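Local coordinates for CooT (Carboxydothermus hydrogenoformans, PDB 6FAN), which probably acts as a nickel chaperone in the maturation of carbon monoxide dehydrogenase, at residues C2-N10 against L16-L24. Sequence-based numbering, arbitrary orientation.
Sequences CEASAFIVN and LFLERVDKL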
ATOM      1  N   CYS E   2       8.110   9.575  -0.551  1.00 76.45           N
ATOM      2  CA  CYS E   2       8.942   9.090   0.547  1.00 69.48           C
ATOM      3  C   CYS E   2       8.441   7.774   1.219  1.00 64.60           C
ATOM      4  O   CYS E   2       7.261   7.387   1.190  1.00 34.46           O
ATOM      5  CB  CYS E   2       9.206  10.192   1.597  1.00 79.65           C
ATOM      6  SG  CYS E   2      10.777  11.077   1.357  1.00 77.64           S
ATOM      7  N   GLU E   3       9.414   7.122   1.808  1.00 67.68           N
ATOM      8  CA  GLU E   3       9.253   5.964   2.629  1.00 66.64           C
ATOM      9  C   GLU E   3       8.316   6.238   3.798  1.00 65.97           C
ATOM     10  O   GLU E   3       8.272   7.308   4.408  1.00 57.51           O
ATOM     11  CB  GLU E   3      10.625   5.499   3.140  1.00 76.33           C
ATOM     12  CG  GLU E   3      11.930   5.760   2.338  1.00 85.67           C
ATOM     13  CD  GLU E   3      12.384   7.200   2.428  1.00 83.70           C
ATOM     14  OE1 GLU E   3      12.687   7.826   1.392  1.00 92.67           O
ATOM     15  OE2 GLU E   3      12.556   7.682   3.567  1.00 87.48           O
ATOM     16  N   ALA E   4       7.507   5.241   4.135  1.00 56.92           N
ATOM     17  CA  ALA E   4       6.415   5.373   5.137  1.00 39.86           C
ATOM     18  C   ALA E   4       6.746   4.258   6.164  1.00 41.55           C
ATOM     19  O   ALA E   4       7.429   3.260   5.808  1.00 44.59           O
ATOM     20  CB  ALA E   4       5.154   5.012   4.432  1.00 37.29           C
ATOM     21  N   SER E   5       6.311   4.468   7.407  1.00 34.49           N
ATOM     22  CA  SER E   5       6.440   3.449   8.407  1.00 34.72           C
ATOM     23  C   SER E   5       5.265   2.482   8.395  1.00 32.15           C
ATOM     24  O   SER E   5       4.083   2.896   8.279  1.00 32.43           O
ATOM     25  CB  SER E   5       6.555   4.127   9.777  1.00 31.28           C
ATOM     26  OG  SER E   5       7.795   4.798   9.838  1.00 37.62           O
ATOM     27  N   ALA E   6       5.573   1.167   8.553  1.00 29.23           N
ATOM     28  CA  ALA E   6       4.502   0.165   8.704  1.00 28.61           C
ATOM     29  C   ALA E   6       4.207  -0.119  10.184  1.00 28.98           C
ATOM     30  O   ALA E   6       5.134  -0.318  10.971  1.00 31.97           O
ATOM     31  CB  ALA E   6       4.916  -1.106   7.990  1.00 28.26           C
ATOM     32  N   PHE E   7       2.941  -0.176  10.529  1.00 33.13           N
ATOM     33  CA  PHE E   7       2.483  -0.448  11.900  1.00 34.34           C
ATOM     34  C   PHE E   7       1.562  -1.659  11.918  1.00 38.51           C
ATOM     35  O   PHE E   7       0.806  -1.863  10.955  1.00 40.56           O
ATOM     36  CB  PHE E   7       1.709   0.744  12.459  1.00 33.25           C
ATOM     37  CG  PHE E   7       2.525   1.992  12.592  1.00 36.54           C
ATOM     38  CD1 PHE E   7       3.169   2.305  13.826  1.00 40.44           C
ATOM     39  CD2 PHE E   7       2.714   2.887  11.494  1.00 35.41           C
ATOM     40  CE1 PHE E   7       3.939   3.482  13.960  1.00 31.68           C
ATOM     41  CE2 PHE E   7       3.500   4.049  11.661  1.00 34.62           C
ATOM     42  CZ  PHE E   7       4.090   4.337  12.889  1.00 32.95           C
ATOM     43  N   ILE E   8       1.620  -2.434  12.997  1.00 35.38           N
ATOM     44  CA  ILE E   8       0.623  -3.503  13.228  1.00 35.81           C
ATOM     45  C   ILE E   8      -0.453  -2.921  14.129  1.00 43.78           C
ATOM     46  O   ILE E   8      -0.139  -2.362  15.192  1.00 49.04           O
ATOM     47  CB  ILE E   8       1.215  -4.773  13.887  1.00 37.25           C
ATOM     48  CG1 ILE E   8       2.408  -5.321  13.143  1.00 37.33           C
ATOM     49  CG2 ILE E   8       0.122  -5.791  14.100  1.00 36.94           C
ATOM     50  CD1 ILE E   8       2.210  -5.619  11.653  1.00 44.30           C
ATOM     51  N   VAL E   9      -1.704  -3.030  13.705  1.00 45.14           N
ATOM     52  CA  VAL E   9      -2.816  -2.468  14.454  1.00 57.61           C
ATOM     53  C   VAL E   9      -3.656  -3.604  15.086  1.00 59.10           C
ATOM     54  O   VAL E   9      -4.237  -4.443  14.365  1.00 69.45           O
ATOM     55  CB  VAL E   9      -3.681  -1.475  13.607  1.00 51.42           C
ATOM     56  CG1 VAL E   9      -5.035  -1.195  14.274  1.00 55.81           C
ATOM     57  CG2 VAL E   9      -2.939  -0.190  13.268  1.00 50.90           C
ATOM     58  N   ASN E  10      -3.640  -3.655  16.406  1.00 55.88           N
ATOM     59  CA  ASN E  10      -4.546  -4.566  17.130  0.50 58.19           C
ATOM     60  C   ASN E  10      -5.550  -3.716  17.937  1.00 56.66           C
ATOM     61  O   ASN E  10      -5.191  -3.212  19.022  1.00 67.46           O
ATOM     62  CB  ASN E  10      -3.740  -5.502  18.070  0.50 54.20           C
ATOM     63  CG  ASN E  10      -2.480  -6.124  17.445  0.50 52.47           C
ATOM     64  OD1 ASN E  10      -2.574  -7.167  16.809  0.50 56.39           O
ATOM     65  ND2 ASN E  10      -1.290  -5.544  17.704  0.50 48.64           N
ATOM     66  N   LEU E  16       5.025  -0.166  15.848  1.00 41.69           N
ATOM     67  CA  LEU E  16       5.929  -0.003  14.744  1.00 41.62           C
ATOM     68  C   LEU E  16       6.489  -1.355  14.301  1.00 46.46           C
ATOM     69  O   LEU E  16       6.981  -2.111  15.118  1.00 44.07           O
ATOM     70  CB  LEU E  16       7.050   0.957  15.104  1.00 40.48           C
ATOM     71  CG  LEU E  16       8.076   1.207  14.015  1.00 46.68           C
ATOM     72  CD1 LEU E  16       7.430   2.031  12.886  1.00 37.64           C
ATOM     73  CD2 LEU E  16       9.309   1.885  14.668  1.00 41.15           C
ATOM     74  N   PHE E  17       6.370  -1.655  13.013  1.00 39.48           N
ATOM     75  CA  PHE E  17       6.884  -2.913  12.478  1.00 36.39           C
ATOM     76  C   PHE E  17       8.147  -2.709  11.666  1.00 37.39           C
ATOM     77  O   PHE E  17       9.097  -3.498  11.784  1.00 40.58           O
ATOM     78  CB  PHE E  17       5.817  -3.660  11.673  1.00 38.32           C
ATOM     79  CG  PHE E  17       6.293  -4.968  11.098  1.00 43.00           C
ATOM     80  CD1 PHE E  17       6.538  -6.073  11.928  1.00 44.57           C
ATOM     81  CD2 PHE E  17       6.478  -5.109   9.739  1.00 41.77           C
ATOM     82  CE1 PHE E  17       6.986  -7.282  11.401  1.00 44.59           C
ATOM     83  CE2 PHE E  17       6.888  -6.330   9.171  1.00 42.20           C
ATOM     84  CZ  PHE E  17       7.140  -7.414  10.010  1.00 51.03           C
ATOM     85  N   LEU E  18       8.184  -1.643  10.865  1.00 36.39           N
ATOM     86  CA  LEU E  18       9.337  -1.345  10.014  1.00 32.10           C
ATOM     87  C   LEU E  18       9.283   0.125   9.552  1.00 33.53           C
ATOM     88  O   LEU E  18       8.248   0.596   9.082  1.00 34.80           O
ATOM     89  CB  LEU E  18       9.401  -2.314   8.805  1.00 34.67           C
ATOM     90  CG  LEU E  18      10.708  -2.286   7.995  1.00 36.77           C
ATOM     91  CD1 LEU E  18      11.914  -2.678   8.871  1.00 39.65           C
ATOM     92  CD2 LEU E  18      10.710  -3.087   6.697  1.00 36.59           C
ATOM     93  N   GLU E  19      10.387   0.822   9.695  1.00 32.01           N
ATOM     94  CA  GLU E  19      10.448   2.209   9.328  1.00 36.00           C
ATOM     95  C   GLU E  19      11.025   2.349   7.953  1.00 39.10           C
ATOM     96  O   GLU E  19      11.761   1.527   7.483  1.00 36.99           O
ATOM     97  CB  GLU E  19      11.273   3.049  10.336  1.00 36.47           C
ATOM     98  CG  GLU E  19      10.727   3.156  11.764  1.00 38.77           C
ATOM     99  CD  GLU E  19      11.176   4.385  12.582  1.00 46.82           C
ATOM    100  OE1 GLU E  19      12.264   4.399  13.125  1.00 53.65           O
ATOM    101  OE2 GLU E  19      10.428   5.341  12.738  1.00 40.58           O
ATOM    102  N   ARG E  20      10.578   3.367   7.280  1.00 38.25           N
ATOM    103  CA  ARG E  20      11.130   3.761   5.948  1.00 34.71           C
ATOM    104  C   ARG E  20      10.985   2.647   4.916  1.00 34.34           C
ATOM    105  O   ARG E  20      11.920   2.404   4.142  1.00 33.99           O
ATOM    106  CB  ARG E  20      12.537   4.327   6.017  1.00 38.91           C
ATOM    107  CG  ARG E  20      12.640   5.319   7.193  1.00 46.36           C
ATOM    108  CD  ARG E  20      13.984   5.854   7.299  1.00 55.52           C
ATOM    109  NE  ARG E  20      14.165   6.941   6.356  1.00 61.53           N
ATOM    110  CZ  ARG E  20      15.224   7.750   6.345  1.00 67.15           C
ATOM    111  NH1 ARG E  20      16.184   7.660   7.285  1.00 53.89           N
ATOM    112  NH2 ARG E  20      15.335   8.700   5.419  1.00 71.04           N
ATOM    113  N   VAL E  21       9.801   2.045   4.866  1.00 31.32           N
ATOM    114  CA  VAL E  21       9.464   1.021   3.896  1.00 30.21           C
ATOM    115  C   VAL E  21       9.476   1.625   2.494  1.00 33.97           C
ATOM    116  O   VAL E  21       8.879   2.708   2.238  1.00 35.93           O
ATOM    117  CB  VAL E  21       8.025   0.456   4.150  1.00 29.12           C
ATOM    118  CG1 VAL E  21       7.651  -0.640   3.114  1.00 32.77           C
ATOM    119  CG2 VAL E  21       7.990  -0.124   5.584  1.00 31.54           C
ATOM    120  N   ASP E  22      10.188   0.950   1.595  1.00 30.08           N
ATOM    121  CA  ASP E  22      10.163   1.311   0.200  1.00 30.36           C
ATOM    122  C   ASP E  22       9.202   0.369  -0.525  1.00 32.40           C
ATOM    123  O   ASP E  22       8.157   0.826  -1.037  1.00 33.26           O
ATOM    124  CB  ASP E  22      11.570   1.243  -0.405  1.00 29.08           C
ATOM    125  CG  ASP E  22      11.573   1.527  -1.902  1.00 34.53           C
ATOM    126  OD1 ASP E  22      10.596   2.010  -2.492  1.00 34.16           O
ATOM    127  OD2 ASP E  22      12.556   1.212  -2.551  1.00 34.92           O
ATOM    128  N   LYS E  23       9.525  -0.934  -0.559  1.00 27.61           N
ATOM    129  CA  LYS E  23       8.685  -1.897  -1.287  1.00 30.61           C
ATOM    130  C   LYS E  23       7.800  -2.687  -0.362  1.00 27.86           C
ATOM    131  O   LYS E  23       8.218  -3.063   0.745  1.00 26.93           O
ATOM    132  CB  LYS E  23       9.553  -2.870  -2.122  1.00 31.70           C
ATOM    133  CG  LYS E  23      10.670  -2.241  -2.943  1.00 32.71           C
ATOM    134  CD  LYS E  23      10.339  -1.691  -4.328  1.00 43.21           C
ATOM    135  CE  LYS E  23      11.546  -1.019  -4.960  1.00 35.98           C
ATOM    136  NZ  LYS E  23      12.370  -2.156  -5.427  1.00 48.07           N
ATOM    137  N   LEU E  24       6.564  -2.904  -0.800  1.00 26.64           N
ATOM    138  CA  LEU E  24       5.681  -3.847  -0.092  1.00 27.97           C
ATOM    139  C   LEU E  24       5.081  -4.791  -1.151  1.00 29.13           C
ATOM    140  O   LEU E  24       4.438  -4.341  -2.086  1.00 30.25           O
ATOM    141  CB  LEU E  24       4.566  -3.086   0.668  1.00 24.16           C
ATOM    142  CG  LEU E  24       3.683  -3.892   1.626  1.00 27.76           C
ATOM    143  CD1 LEU E  24       3.083  -3.023   2.708  1.00 25.84           C
ATOM    144  CD2 LEU E  24       2.566  -4.608   0.886  1.00 30.33           C
TER
HETATM  145  O   HOH W   1       9.473   5.695   8.029  1.00 35.56           O
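Ala-6 O takes two amide donors across the beta hairpin of strands 4-10 and 13-27: Phe-17 N at 2.7 Å, with an N-H...O angle of 161°, and Leu-18 N through a weak bond. With Phe-17 and Leu-18 both facing Ala-6, the antiparallel ladder has a classic beta bulge here. Ala-6 N answers with a bond of 2.8 Å to Leu-18 O. Beyond the corner at Glu-19 and Arg-20, the ladder resumes with Val-21 N bound to Ala-4 O at 2.8 Å, while the return bond from Ala-4 N is weak. Across the corner a water links Ser-5 OG to Arg-20 N (2.7 Å from the water), an amide whose angle to Ala-4 O is too poor for a bond.

Phe-7 CG lies beside its own backbone N (chi1 -63°), which turns the ring over Leu-16. Leu-16 CD1 sits over one face in a CH-pi contact, 4.3 Å from the ring centroid, displaced toward the rim. With an alanine in place of Phe-7, Leu-16 CD1 would probably lose this aromatic face and Arg-56 its cation-pi partner. Ala-6 CB meets Val-21 CG2 at 4.0 Å on the buried face, where Leu-33 and Ile-57 extend the packing. Ile-8 CD1 comes obliquely to the Phe-17 ring. Through Lys-23 and Leu-24 the sheet runs on into the second subunit.

At the corner itself, Glu-3 and Arg-20 lie side by side, pointing the same way; Glu-3 OE2 reaches the guanidinium edge in plane, 3.3 Å from Arg-20 NE, with carboxylate and guanidinium planes 49° apart. Both bonds of this salt bridge are weak and Glu-3 is poorly ordered, consistent with a loose surface pairing, whereas short backbone bonds at Ala-4 and Ala-6 keep the strands paired through two register shifts.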